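Local atomic coordinates of putative epimerase (Burkholderia cenocepacia, PDB entry 4LW8), a protein that probably acts as an NAD(P)-dependent nucleotide-sugar epimerase or dehydratase, consistent with a place in lipopolysaccharide O-antigen biosynthesis. Residues D219-F224 with L257-A262; S136-G141 with N158-S163; A183-Y188 with A232-L237. One frame throughout, in Å; residues are numbered along the deposited sequence. Where two conformers were deposited one is given.

Contact 1: D219-F224 with L257-A262; sequences DVSRDF and LKEVLA
Ser221 and Glu259 meet through a water molecule where the start of strand 221-226 passes the first turn of helix 257-268, in a beta-alpha unit whose short strand 254-256 runs antiparallel to 221-226 and leads directly into the helix.

The polar part of the contact is indirect. Ser221 OG and Glu259 OE2 are 4.2 Å apart, too far for a direct bond, and the water fills the step: it accepts from Ser221 OG at 2.9 Å and donates to Glu259 OE2 at 2.8 Å. CG of Glu259 lies beside the backbone N (chi1 -64°) and the chain then extends, carrying the carboxylate toward Ser221. Measured at the water, the two bonds make an angle of about 96°, so the bridge is sharply bent. Glu259 OE2 has a second and stronger tie, to the backbone N of Ser256 just before the helix, which fixes the carboxylate beside the helix start.

Between the backbones, Val220 O comes to 3.7 Å from Leu257 N without forming a hydrogen bond. The backbones bond nearby instead, between Leu218 and Lys258.

Apolar contact across the pair is sparse. Phe224 CE2 stays 4.8 Å from Val260 CG2, and the two flanks are joined by a third element: Leu199 of helix 198-207 lies against Phe224, while Leu202 of the same helix touches both Leu257 and Val260. The pair is therefore better read as the edge of a three-part packing than as a direct interface.

Within 219-224, Arg222 bonds back to the residue before it. Arg222 NH1 donates to Ser221 O at 2.8 Å, approaching 41° out of the carbonyl plane, while NH2 reaches Val286 O. One face of the guanidinium is covered near its rim by Val220 CG1, 3.3 Å above the plane.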
ATOM      1  N   ASP A 219     -20.202 -23.612   7.904  1.00 40.50           N
ATOM      2  CA  ASP A 219     -20.640 -23.727   6.520  1.00 39.48           C
ATOM      3  C   ASP A 219     -19.873 -22.750   5.631  1.00 40.41           C
ATOM      4  O   ASP A 219     -20.259 -22.479   4.492  1.00 49.40           O
ATOM      5  CB  ASP A 219     -22.157 -23.505   6.425  1.00 39.00           C
ATOM      6  CG  ASP A 219     -22.578 -22.110   6.872  1.00 57.29           C
ATOM      7  OD1 ASP A 219     -21.819 -21.463   7.633  1.00 57.36           O
ATOM      8  OD2 ASP A 219     -23.695 -21.677   6.497  1.00 66.49           O
ATOM      9  N   VAL A 220     -18.771 -22.236   6.159  1.00 33.99           N
ATOM     10  CA  VAL A 220     -17.938 -21.303   5.418  1.00 35.78           C
ATOM     11  C   VAL A 220     -16.748 -22.051   4.807  1.00 36.52           C
ATOM     12  O   VAL A 220     -15.968 -22.668   5.522  1.00 38.71           O
ATOM     13  CB  VAL A 220     -17.451 -20.161   6.318  1.00 36.70           C
ATOM     14  CG1 VAL A 220     -16.419 -19.320   5.587  1.00 39.05           C
ATOM     15  CG2 VAL A 220     -18.645 -19.300   6.748  1.00 37.18           C
ATOM     16  N   SER A 221     -16.653 -22.028   3.479  1.00 33.82           N
ATOM     17  CA  SER A 221     -15.670 -22.840   2.746  1.00 38.74           C
ATOM     18  C   SER A 221     -14.487 -22.016   2.269  1.00 35.13           C
ATOM     19  O   SER A 221     -14.666 -20.920   1.725  1.00 34.70           O
ATOM     20  CB  SER A 221     -16.316 -23.527   1.534  1.00 41.31           C
ATOM     21  OG  SER A 221     -17.322 -24.442   1.925  1.00 47.63           O
ATOM     22  N   ARG A 222     -13.282 -22.539   2.480  1.00 31.20           N
ATOM     23  CA  ARG A 222     -12.064 -21.848   2.072  1.00 30.46           C
ATOM     24  C   ARG A 222     -11.049 -22.825   1.465  1.00 30.12           C
ATOM     25  O   ARG A 222     -11.115 -24.037   1.683  1.00 27.35           O
ATOM     26  CB  ARG A 222     -11.446 -21.096   3.260  1.00 31.39           C
ATOM     27  CG  ARG A 222     -12.315 -19.949   3.810  1.00 29.19           C
ATOM     28  CD  ARG A 222     -12.538 -18.847   2.774  1.00 38.52           C
ATOM     29  NE  ARG A 222     -13.247 -17.693   3.332  1.00 40.44           N
ATOM     30  CZ  ARG A 222     -14.548 -17.455   3.192  1.00 43.71           C
ATOM     31  NH1 ARG A 222     -15.316 -18.285   2.493  1.00 38.88           N
ATOM     32  NH2 ARG A 222     -15.084 -16.374   3.748  1.00 50.14           N
ATOM     33  N   ASP A 223     -10.107 -22.266   0.714  1.00 31.38           N
ATOM     34  CA  ASP A 223      -9.089 -23.003  -0.029  1.00 31.34           C
ATOM     35  C   ASP A 223      -7.899 -23.297   0.887  1.00 34.53           C
ATOM     36  O   ASP A 223      -7.251 -22.368   1.368  1.00 35.64           O
ATOM     37  CB  ASP A 223      -8.662 -22.163  -1.246  1.00 27.47           C
ATOM     38  CG  ASP A 223      -7.737 -22.901  -2.202  1.00 35.39           C
ATOM     39  OD1 ASP A 223      -6.791 -23.588  -1.754  1.00 33.85           O
ATOM     40  OD2 ASP A 223      -7.946 -22.767  -3.424  1.00 33.47           O
ATOM     41  N   PHE A 224      -7.620 -24.577   1.138  1.00 30.81           N
ATOM     42  CA  PHE A 224      -6.487 -24.974   1.981  1.00 32.20           C
ATOM     43  C   PHE A 224      -5.449 -25.827   1.231  1.00 29.68           C
ATOM     44  O   PHE A 224      -5.804 -26.715   0.462  1.00 31.36           O
ATOM     45  CB  PHE A 224      -6.966 -25.761   3.200  1.00 32.17           C
ATOM     46  CG  PHE A 224      -7.811 -24.969   4.153  1.00 37.87           C
ATOM     47  CD1 PHE A 224      -7.227 -24.131   5.086  1.00 34.14           C
ATOM     48  CD2 PHE A 224      -9.192 -25.095   4.143  1.00 44.00           C
ATOM     49  CE1 PHE A 224      -8.010 -23.399   5.978  1.00 34.80           C
ATOM     50  CE2 PHE A 224      -9.981 -24.375   5.039  1.00 44.01           C
ATOM     51  CZ  PHE A 224      -9.382 -23.525   5.954  1.00 39.10           C
ATOM     52  N   LEU A 257     -15.642 -25.884   7.322  1.00 36.92           N
ATOM     53  CA  LEU A 257     -15.153 -26.365   8.612  1.00 37.64           C
ATOM     54  C   LEU A 257     -15.815 -27.698   8.982  1.00 42.33           C
ATOM     55  O   LEU A 257     -15.218 -28.542   9.644  1.00 39.60           O
ATOM     56  CB  LEU A 257     -15.402 -25.318   9.691  1.00 37.98           C
ATOM     57  CG  LEU A 257     -14.306 -25.082  10.724  1.00 47.88           C
ATOM     58  CD1 LEU A 257     -12.911 -25.169  10.107  1.00 50.23           C
ATOM     59  CD2 LEU A 257     -14.532 -23.714  11.348  1.00 48.06           C
ATOM     60  N   LYS A 258     -17.043 -27.884   8.515  1.00 31.03           N
ATOM     61  CA  LYS A 258     -17.776 -29.128   8.716  1.00 40.31           C
ATOM     62  C   LYS A 258     -17.082 -30.300   8.015  1.00 38.10           C
ATOM     63  O   LYS A 258     -16.990 -31.392   8.573  1.00 41.37           O
ATOM     64  CB  LYS A 258     -19.217 -28.987   8.207  1.00 40.81           C
ATOM     65  CG  LYS A 258     -20.128 -30.163   8.541  1.00 44.56           C
ATOM     66  CD  LYS A 258     -21.497 -30.038   7.868  1.00 50.41           C
ATOM     67  CE  LYS A 258     -22.380 -31.251   8.170  1.00 57.75           C
ATOM     68  NZ  LYS A 258     -23.657 -31.250   7.392  1.00 63.88           N
ATOM     69  N   GLU A 259     -16.603 -30.070   6.796  1.00 37.09           N
ATOM     70  CA  GLU A 259     -15.863 -31.098   6.062  1.00 40.59           C
ATOM     71  C   GLU A 259     -14.544 -31.426   6.756  1.00 40.62           C
ATOM     72  O   GLU A 259     -14.146 -32.591   6.829  1.00 39.78           O
ATOM     73  CB  GLU A 259     -15.571 -30.653   4.623  1.00 44.05           C
ATOM     74  CG  GLU A 259     -16.795 -30.446   3.715  1.00 52.60           C
ATOM     75  CD  GLU A 259     -16.405 -29.824   2.374  1.00 61.90           C
ATOM     76  OE1 GLU A 259     -15.917 -30.560   1.486  1.00 68.88           O
ATOM     77  OE2 GLU A 259     -16.566 -28.595   2.211  1.00 58.53           O
ATOM     78  N   VAL A 260     -13.876 -30.398   7.273  1.00 29.55           N
ATOM     79  CA  VAL A 260     -12.597 -30.588   7.942  1.00 29.24           C
ATOM     80  C   VAL A 260     -12.810 -31.365   9.239  1.00 35.38           C
ATOM     81  O   VAL A 260     -12.095 -32.336   9.518  1.00 35.17           O
ATOM     82  CB  VAL A 260     -11.897 -29.241   8.228  1.00 32.43           C
ATOM     83  CG1 VAL A 260     -10.616 -29.467   9.021  1.00 31.35           C
ATOM     84  CG2 VAL A 260     -11.571 -28.533   6.919  1.00 28.66           C
ATOM     85  N   LEU A 261     -13.817 -30.956  10.012  1.00 31.85           N
ATOM     86  CA  LEU A 261     -14.176 -31.677  11.227  1.00 36.90           C
ATOM     87  C   LEU A 261     -14.482 -33.143  10.920  1.00 39.17           C
ATOM     88  O   LEU A 261     -14.039 -34.032  11.637  1.00 40.87           O
ATOM     89  CB  LEU A 261     -15.384 -31.022  11.919  1.00 38.69           C
ATOM     90  CG  LEU A 261     -15.103 -29.664  12.570  1.00 39.55           C
ATOM     91  CD1 LEU A 261     -16.406 -28.930  12.933  1.00 36.02           C
ATOM     92  CD2 LEU A 261     -14.210 -29.867  13.791  1.00 37.88           C
ATOM     93  N   ALA A 262     -15.223 -33.393   9.845  1.00 38.51           N
ATOM     94  CA  ALA A 262     -15.585 -34.765   9.498  1.00 40.84           C
ATOM     95  C   ALA A 262     -14.342 -35.607   9.184  1.00 42.36           C
ATOM     96  O   ALA A 262     -14.280 -36.784   9.550  1.00 39.97           O
ATOM     97  CB  ALA A 262     -16.550 -34.777   8.331  1.00 40.60           C
TER
HETATM   98  O   HOH W   1     -17.329 -26.814   0.223  1.00 43.81           O

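Contact 2: S136-G141 with N158-S163; sequences SANIYG and NDYAVS
Ile139 places CG1 between its backbone N and carbonyl carbon (chi1 66°), which leaves CG2 anti to the carbonyl carbon and directed at Ala161, whose carbonyl O it meets at 3.6 Å. The pair joins the 3-10 turn after strand 130-134 to the first turn of helix 159-172. Tyr160 and Lys164 in that helix have the Tyr-x-x-x-Lys spacing of the short-chain dehydrogenase/reductase superfamily, consistent with an active-site location.

The closest approach is that of Ala161 CB to Asn138 O, 3.4 Å; with the CA atoms of Ile139 and Ala161 only 5.1 Å apart, a small residue sits where turn and helix come together. Each backbone is braced from within. Asn158, at the N-cap, accepts from Ala161 N through OD1 at 2.8 Å, the N lying almost on the extension of the C=O bond (169°). On the other side, Ser136 OG takes Asn138 N at 2.9 Å in an ST turn. Ser136 OG is 5.3 Å from Tyr160 OH, beyond direct bonding distance. Beyond the contact, Ile139 CD1 rests 3.7 Å above the centre of the Tyr140 ring.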
ATOM      1  N   SER A 136       0.281 -12.488  -0.189  1.00 24.75           N
ATOM      2  CA  SER A 136      -0.770 -13.286   0.427  1.00 22.40           C
ATOM      3  C   SER A 136      -2.072 -13.152  -0.346  1.00 26.26           C
ATOM      4  O   SER A 136      -2.376 -12.088  -0.858  1.00 25.24           O
ATOM      5  CB  SER A 136      -0.997 -12.859   1.877  1.00 21.48           C
ATOM      6  OG  SER A 136      -2.168 -13.485   2.382  1.00 24.89           O
ATOM      7  N   ALA A 137      -2.859 -14.217  -0.399  1.00 26.55           N
ATOM      8  CA  ALA A 137      -4.186 -14.115  -0.990  1.00 29.32           C
ATOM      9  C   ALA A 137      -5.123 -13.244  -0.148  1.00 27.82           C
ATOM     10  O   ALA A 137      -6.234 -12.935  -0.584  1.00 24.88           O
ATOM     11  CB  ALA A 137      -4.789 -15.494  -1.190  1.00 27.49           C
ATOM     12  N   ASN A 138      -4.703 -12.847   1.056  1.00 23.63           N
ATOM     13  CA  ASN A 138      -5.525 -11.981   1.897  0.52 23.77           C
ATOM     14  C   ASN A 138      -5.700 -10.599   1.264  1.00 22.06           C
ATOM     15  O   ASN A 138      -6.567  -9.832   1.665  1.00 26.48           O
ATOM     16  CB  ASN A 138      -4.924 -11.847   3.304  0.52 21.80           C
ATOM     17  CG  ASN A 138      -5.072 -13.120   4.136  0.52 32.68           C
ATOM     18  OD1 ASN A 138      -5.573 -14.137   3.654  0.52 40.53           O
ATOM     19  ND2 ASN A 138      -4.628 -13.065   5.393  0.52 38.43           N
ATOM     20  N   ILE A 139      -4.863 -10.285   0.274  1.00 18.66           N
ATOM     21  CA  ILE A 139      -5.019  -9.008  -0.421  1.00 19.91           C
ATOM     22  C   ILE A 139      -6.363  -8.928  -1.174  1.00 23.48           C
ATOM     23  O   ILE A 139      -6.848  -7.824  -1.460  1.00 28.16           O
ATOM     24  CB  ILE A 139      -3.839  -8.737  -1.398  1.00 24.58           C
ATOM     25  CG1 ILE A 139      -3.797  -9.745  -2.561  1.00 26.68           C
ATOM     26  CG2 ILE A 139      -2.504  -8.710  -0.636  1.00 18.14           C
ATOM     27  CD1 ILE A 139      -4.553  -9.311  -3.832  1.00 18.94           C
ATOM     28  N   TYR A 140      -6.960 -10.080  -1.502  1.00 22.14           N
ATOM     29  CA  TYR A 140      -8.284 -10.093  -2.159  1.00 25.77           C
ATOM     30  C   TYR A 140      -9.400  -9.777  -1.159  1.00 27.50           C
ATOM     31  O   TYR A 140     -10.497  -9.376  -1.552  1.00 31.11           O
ATOM     32  CB  TYR A 140      -8.579 -11.447  -2.829  1.00 21.89           C
ATOM     33  CG  TYR A 140      -7.598 -11.836  -3.927  1.00 26.23           C
ATOM     34  CD1 TYR A 140      -7.545 -11.138  -5.132  1.00 24.31           C
ATOM     35  CD2 TYR A 140      -6.722 -12.908  -3.752  1.00 25.64           C
ATOM     36  CE1 TYR A 140      -6.629 -11.501  -6.142  1.00 25.14           C
ATOM     37  CE2 TYR A 140      -5.808 -13.270  -4.740  1.00 26.14           C
ATOM     38  CZ  TYR A 140      -5.770 -12.570  -5.935  1.00 26.17           C
ATOM     39  OH  TYR A 140      -4.857 -12.936  -6.908  1.00 24.30           O
ATOM     40  N   GLY A 141      -9.137  -9.979   0.132  1.00 29.98           N
ATOM     41  CA  GLY A 141     -10.147  -9.683   1.141  1.00 27.99           C
ATOM     42  C   GLY A 141     -11.362 -10.585   1.025  1.00 34.81           C
ATOM     43  O   GLY A 141     -11.237 -11.745   0.635  1.00 30.30           O
ATOM     44  N   ASN A 158      -7.652  -6.076   6.433  1.00 21.06           N
ATOM     45  CA  ASN A 158      -6.977  -5.667   7.666  1.00 25.75           C
ATOM     46  C   ASN A 158      -5.609  -5.079   7.335  1.00 25.53           C
ATOM     47  O   ASN A 158      -5.177  -5.139   6.178  1.00 21.87           O
ATOM     48  CB  ASN A 158      -6.868  -6.848   8.645  1.00 28.36           C
ATOM     49  CG  ASN A 158      -6.173  -8.061   8.032  1.00 32.64           C
ATOM     50  OD1 ASN A 158      -5.139  -7.953   7.372  1.00 32.03           O
ATOM     51  ND2 ASN A 158      -6.767  -9.224   8.229  1.00 39.21           N
ATOM     52  N   ASP A 159      -4.945  -4.481   8.325  1.00 21.62           N
ATOM     53  CA  ASP A 159      -3.670  -3.802   8.076  1.00 25.01           C
ATOM     54  C   ASP A 159      -2.613  -4.753   7.551  1.00 25.23           C
ATOM     55  O   ASP A 159      -1.810  -4.387   6.696  1.00 26.29           O
ATOM     56  CB  ASP A 159      -3.160  -3.107   9.345  1.00 20.41           C
ATOM     57  CG  ASP A 159      -3.996  -1.901   9.711  1.00 22.57           C
ATOM     58  OD1 ASP A 159      -4.067  -0.941   8.914  1.00 27.20           O
ATOM     59  OD2 ASP A 159      -4.609  -1.906  10.779  1.00 29.02           O
ATOM     60  N   TYR A 160      -2.609  -5.975   8.061  1.00 21.02           N
ATOM     61  CA  TYR A 160      -1.667  -6.977   7.571  1.00 21.18           C
ATOM     62  C   TYR A 160      -1.854  -7.180   6.055  1.00 25.11           C
ATOM     63  O   TYR A 160      -0.886  -7.157   5.285  1.00 21.84           O
ATOM     64  CB  TYR A 160      -1.843  -8.308   8.318  1.00 23.06           C
ATOM     65  CG  TYR A 160      -0.967  -9.422   7.761  1.00 27.59           C
ATOM     66  CD1 TYR A 160       0.421  -9.360   7.850  1.00 30.28           C
ATOM     67  CD2 TYR A 160      -1.523 -10.522   7.130  1.00 35.41           C
ATOM     68  CE1 TYR A 160       1.229 -10.377   7.329  1.00 28.36           C
ATOM     69  CE2 TYR A 160      -0.725 -11.541   6.605  1.00 41.26           C
ATOM     70  CZ  TYR A 160       0.647 -11.460   6.710  1.00 37.84           C
ATOM     71  OH  TYR A 160       1.433 -12.469   6.198  1.00 48.35           O
ATOM     72  N   ALA A 161      -3.102  -7.364   5.617  1.00 24.95           N
ATOM     73  CA  ALA A 161      -3.370  -7.595   4.189  1.00 21.91           C
ATOM     74  C   ALA A 161      -3.014  -6.359   3.342  1.00 24.49           C
ATOM     75  O   ALA A 161      -2.498  -6.486   2.228  1.00 23.85           O
ATOM     76  CB  ALA A 161      -4.838  -8.000   3.982  1.00 16.98           C
ATOM     77  N   VAL A 162      -3.291  -5.168   3.872  1.00 27.68           N
ATOM     78  CA  VAL A 162      -2.920  -3.917   3.207  1.00 22.47           C
ATOM     79  C   VAL A 162      -1.399  -3.827   3.047  1.00 22.67           C
ATOM     80  O   VAL A 162      -0.892  -3.445   1.982  1.00 23.67           O
ATOM     81  CB  VAL A 162      -3.424  -2.679   3.978  1.00 19.09           C
ATOM     82  CG1 VAL A 162      -2.869  -1.380   3.336  1.00 20.49           C
ATOM     83  CG2 VAL A 162      -4.967  -2.650   4.021  1.00 17.42           C
ATOM     84  N   SER A 163      -0.670  -4.193   4.098  1.00 17.82           N
ATOM     85  CA  SER A 163       0.795  -4.091   4.070  1.00 20.54           C
ATOM     86  C   SER A 163       1.378  -5.053   3.040  1.00 24.15           C
ATOM     87  O   SER A 163       2.386  -4.739   2.402  1.00 22.49           O
ATOM     88  CB  SER A 163       1.404  -4.335   5.473  1.00 21.99           C
ATOM     89  OG  SER A 163       1.510  -5.715   5.818  1.00 20.97           O
TER

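Contact 3: A183-Y188 with A232-L237; sequences ARPFNY and AAYLKL
Tyr234 projects from helix 227-240 onto Ala183 and Pro185 of strand 180-189, a helix-on-sheet layer of the Rossmann fold. Helix 227-240 links strands 221-226 and 246-249, both parallel to 180-189, as the helix of a beta-alpha-beta crossover. The short segments 183-185 and 232-237 run nearly antiparallel, at 169°, with their axes 10.7 Å apart, and the tyrosine spans much of that separation.

The tight part gathers round this ring. Ala183 CB lies 3.6 Å from Tyr234 CE1, approaching the ring obliquely. Farther out, the phenol oxygen is set against the proline: Tyr234 OH is 3.3 Å from Pro185 CG and 3.5 Å from Pro185 CB, and the two side chains cross at about a right angle. A chi2 of 8° brings the ring plane of Tyr234 close to its own CA atom, a turn that carries CE1 to the alanine methyl. Leu132 of the adjacent strand 130-134 also packs on Tyr234 and on Ala183, adding to the apolar layer.

The looser parts lie to either end of this patch. Toward the later helix turn, Leu237 CD1 only grazes Ala183 CB, at 4.5 Å, and gains further packing from Leu132 and Phe247. Toward Tyr188, side chains do not touch, since Tyr188 OH and Tyr234 OH are 4.7 Å apart, and a water takes the place of direct contact. It lies in the plane of the Tyr234 ring, at its edge. Tyr188 OH has another partner in Thr30 OG1, at the start of the first helix of the Rossmann fold. The water bonds to Tyr188 OH and, at 2.6 Å, to Tyr234 OH, in a bridge clearly bent at the water oxygen.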
ATOM      1  N   ALA A 183       4.241 -14.263  -5.218  1.00 24.43           N
ATOM      2  CA  ALA A 183       3.314 -15.343  -4.948  1.00 21.13           C
ATOM      3  C   ALA A 183       2.197 -14.849  -4.027  1.00 21.98           C
ATOM      4  O   ALA A 183       2.450 -14.089  -3.085  1.00 20.49           O
ATOM      5  CB  ALA A 183       4.054 -16.551  -4.347  1.00 19.32           C
ATOM      6  N   ARG A 184       0.952 -15.206  -4.342  1.00 21.00           N
ATOM      7  CA  ARG A 184      -0.169 -14.955  -3.430  1.00 20.88           C
ATOM      8  C   ARG A 184      -0.735 -16.275  -2.921  1.00 22.63           C
ATOM      9  O   ARG A 184      -1.712 -16.780  -3.475  1.00 28.43           O
ATOM     10  CB  ARG A 184      -1.285 -14.141  -4.100  1.00 19.62           C
ATOM     11  CG  ARG A 184      -0.955 -12.685  -4.342  1.00 20.17           C
ATOM     12  CD  ARG A 184      -1.995 -12.032  -5.242  1.00 23.99           C
ATOM     13  NE  ARG A 184      -1.713 -10.618  -5.440  1.00 25.17           N
ATOM     14  CZ  ARG A 184      -2.350  -9.842  -6.314  1.00 25.45           C
ATOM     15  NH1 ARG A 184      -3.318 -10.346  -7.068  1.00 22.77           N
ATOM     16  NH2 ARG A 184      -2.009  -8.562  -6.431  1.00 23.10           N
ATOM     17  N   PRO A 185      -0.113 -16.850  -1.882  1.00 22.24           N
ATOM     18  CA  PRO A 185      -0.611 -18.124  -1.351  1.00 23.52           C
ATOM     19  C   PRO A 185      -1.972 -17.971  -0.708  1.00 23.05           C
ATOM     20  O   PRO A 185      -2.232 -16.988  -0.005  1.00 23.44           O
ATOM     21  CB  PRO A 185       0.439 -18.506  -0.291  1.00 24.27           C
ATOM     22  CG  PRO A 185       1.018 -17.158   0.155  1.00 20.13           C
ATOM     23  CD  PRO A 185       1.079 -16.369  -1.143  1.00 23.10           C
ATOM     24  N   PHE A 186      -2.846 -18.930  -0.947  1.00 23.53           N
ATOM     25  CA  PHE A 186      -4.064 -19.018  -0.144  1.00 28.20           C
ATOM     26  C   PHE A 186      -3.699 -19.721   1.167  1.00 28.09           C
ATOM     27  O   PHE A 186      -2.512 -19.914   1.426  1.00 28.89           O
ATOM     28  CB  PHE A 186      -5.177 -19.729  -0.922  1.00 24.87           C
ATOM     29  CG  PHE A 186      -5.854 -18.836  -1.929  1.00 25.84           C
ATOM     30  CD1 PHE A 186      -5.137 -18.319  -3.007  1.00 25.12           C
ATOM     31  CD2 PHE A 186      -7.187 -18.452  -1.760  1.00 24.77           C
ATOM     32  CE1 PHE A 186      -5.740 -17.465  -3.925  1.00 29.19           C
ATOM     33  CE2 PHE A 186      -7.809 -17.586  -2.679  1.00 27.93           C
ATOM     34  CZ  PHE A 186      -7.083 -17.096  -3.763  1.00 25.80           C
ATOM     35  N   ASN A 187      -4.683 -20.073   1.994  1.00 25.23           N
ATOM     36  CA  ASN A 187      -4.405 -20.726   3.280  1.00 22.97           C
ATOM     37  C   ASN A 187      -3.628 -22.012   3.119  1.00 28.05           C
ATOM     38  O   ASN A 187      -3.961 -22.847   2.277  1.00 27.12           O
ATOM     39  CB  ASN A 187      -5.705 -21.041   4.036  1.00 24.13           C
ATOM     40  CG  ASN A 187      -6.659 -19.868   4.042  1.00 47.05           C
ATOM     41  OD1 ASN A 187      -6.529 -18.968   4.865  1.00 39.20           O
ATOM     42  ND2 ASN A 187      -7.598 -19.849   3.093  1.00 46.39           N
ATOM     43  N   TYR A 188      -2.613 -22.197   3.952  1.00 23.55           N
ATOM     44  CA  TYR A 188      -1.896 -23.457   3.929  1.00 26.96           C
ATOM     45  C   TYR A 188      -1.392 -23.806   5.310  1.00 25.04           C
ATOM     46  O   TYR A 188      -1.256 -22.940   6.188  1.00 25.53           O
ATOM     47  CB  TYR A 188      -0.746 -23.420   2.914  1.00 24.22           C
ATOM     48  CG  TYR A 188       0.375 -22.433   3.206  1.00 28.67           C
ATOM     49  CD1 TYR A 188       1.509 -22.829   3.915  1.00 28.05           C
ATOM     50  CD2 TYR A 188       0.318 -21.117   2.744  1.00 21.24           C
ATOM     51  CE1 TYR A 188       2.551 -21.942   4.167  1.00 23.84           C
ATOM     52  CE2 TYR A 188       1.351 -20.224   2.990  1.00 25.11           C
ATOM     53  CZ  TYR A 188       2.469 -20.644   3.701  1.00 25.49           C
ATOM     54  OH  TYR A 188       3.501 -19.763   3.939  1.00 24.22           O
ATOM     55  N   ALA A 232       6.794 -26.458  -3.046  1.00 27.63           N
ATOM     56  CA  ALA A 232       7.127 -27.067  -4.341  1.00 33.64           C
ATOM     57  C   ALA A 232       6.785 -26.096  -5.481  1.00 35.12           C
ATOM     58  O   ALA A 232       7.534 -25.974  -6.441  1.00 36.46           O
ATOM     59  CB  ALA A 232       6.405 -28.401  -4.531  1.00 30.65           C
ATOM     60  N   ALA A 233       5.653 -25.410  -5.362  1.00 29.50           N
ATOM     61  CA  ALA A 233       5.254 -24.382  -6.325  1.00 30.96           C
ATOM     62  C   ALA A 233       6.216 -23.190  -6.316  1.00 28.47           C
ATOM     63  O   ALA A 233       6.578 -22.668  -7.365  1.00 31.52           O
ATOM     64  CB  ALA A 233       3.828 -23.907  -6.025  1.00 26.70           C
ATOM     65  N   TYR A 234       6.618 -22.764  -5.122  1.00 26.59           N
ATOM     66  CA  TYR A 234       7.589 -21.691  -4.970  1.00 26.85           C
ATOM     67  C   TYR A 234       8.889 -22.038  -5.720  1.00 29.94           C
ATOM     68  O   TYR A 234       9.446 -21.207  -6.444  1.00 28.30           O
ATOM     69  CB  TYR A 234       7.894 -21.436  -3.488  1.00 23.86           C
ATOM     70  CG  TYR A 234       6.829 -20.654  -2.708  1.00 21.24           C
ATOM     71  CD1 TYR A 234       5.590 -20.361  -3.274  1.00 26.12           C
ATOM     72  CD2 TYR A 234       7.084 -20.199  -1.412  1.00 24.03           C
ATOM     73  CE1 TYR A 234       4.624 -19.645  -2.567  1.00 28.60           C
ATOM     74  CE2 TYR A 234       6.123 -19.480  -0.693  1.00 23.97           C
ATOM     75  CZ  TYR A 234       4.884 -19.208  -1.286  1.00 26.17           C
ATOM     76  OH  TYR A 234       3.911 -18.505  -0.592  1.00 25.54           O
ATOM     77  N   LEU A 235       9.348 -23.276  -5.575  1.00 24.55           N
ATOM     78  CA  LEU A 235      10.561 -23.704  -6.262  1.00 31.93           C
ATOM     79  C   LEU A 235      10.380 -23.642  -7.779  1.00 31.71           C
ATOM     80  O   LEU A 235      11.275 -23.194  -8.496  1.00 31.47           O
ATOM     81  CB  LEU A 235      10.965 -25.117  -5.833  1.00 33.86           C
ATOM     82  CG  LEU A 235      12.146 -25.700  -6.618  1.00 29.34           C
ATOM     83  CD1 LEU A 235      13.420 -24.888  -6.411  1.00 30.57           C
ATOM     84  CD2 LEU A 235      12.371 -27.174  -6.277  1.00 33.68           C
ATOM     85  N   LYS A 236       9.220 -24.079  -8.264  1.00 30.75           N
ATOM     86  CA  LYS A 236       8.930 -24.029  -9.696  1.00 32.99           C
ATOM     87  C   LYS A 236       8.936 -22.591 -10.207  1.00 32.67           C
ATOM     88  O   LYS A 236       9.400 -22.320 -11.313  1.00 30.78           O
ATOM     89  CB  LYS A 236       7.582 -24.701  -9.999  1.00 34.91           C
ATOM     90  CG  LYS A 236       7.653 -26.219 -10.007  1.00 43.51           C
ATOM     91  CD  LYS A 236       8.460 -26.696 -11.218  1.00 53.03           C
ATOM     92  CE  LYS A 236       8.490 -28.212 -11.351  1.00 61.32           C
ATOM     93  NZ  LYS A 236       9.338 -28.833 -10.300  1.00 66.10           N
ATOM     94  N   LEU A 237       8.437 -21.662  -9.399  1.00 27.70           N
ATOM     95  CA  LEU A 237       8.488 -20.249  -9.766  1.00 30.43           C
ATOM     96  C   LEU A 237       9.925 -19.724  -9.806  1.00 30.08           C
ATOM     97  O   LEU A 237      10.279 -18.909 -10.660  1.00 28.88           O
ATOM     98  CB  LEU A 237       7.645 -19.415  -8.807  1.00 32.34           C
ATOM     99  CG  LEU A 237       6.139 -19.663  -8.966  1.00 30.74           C
ATOM    100  CD1 LEU A 237       5.380 -18.922  -7.876  1.00 27.68           C
ATOM    101  CD2 LEU A 237       5.669 -19.233 -10.356  1.00 27.96           C
TER
HETATM  102  O   HOH W   2       4.507 -18.087   1.905  1.00 21.88           O

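How the contacts relate
Following the chain from the N terminus, contact 2 closes first, bringing helix 159-172 back to the turn that leaves strand 130-134 across only 16 intervening residues. Strand 180-189 then opens contact 3, and contact 1 opens at 219-224 before helix 227-240 closes contact 3; helix 257-268 closes contact 1 last, so contacts 1 and 3 cross while contact 2 precedes both. Strand 180-189 joins all three: Pro185 O lies 2.9 Å from Ala137 N of contact 2, and Asn187 ND2 is 3.1 Å from Asp223 O of contact 1, each a probable hydrogen bond. Contacts 1 and 2 do not touch.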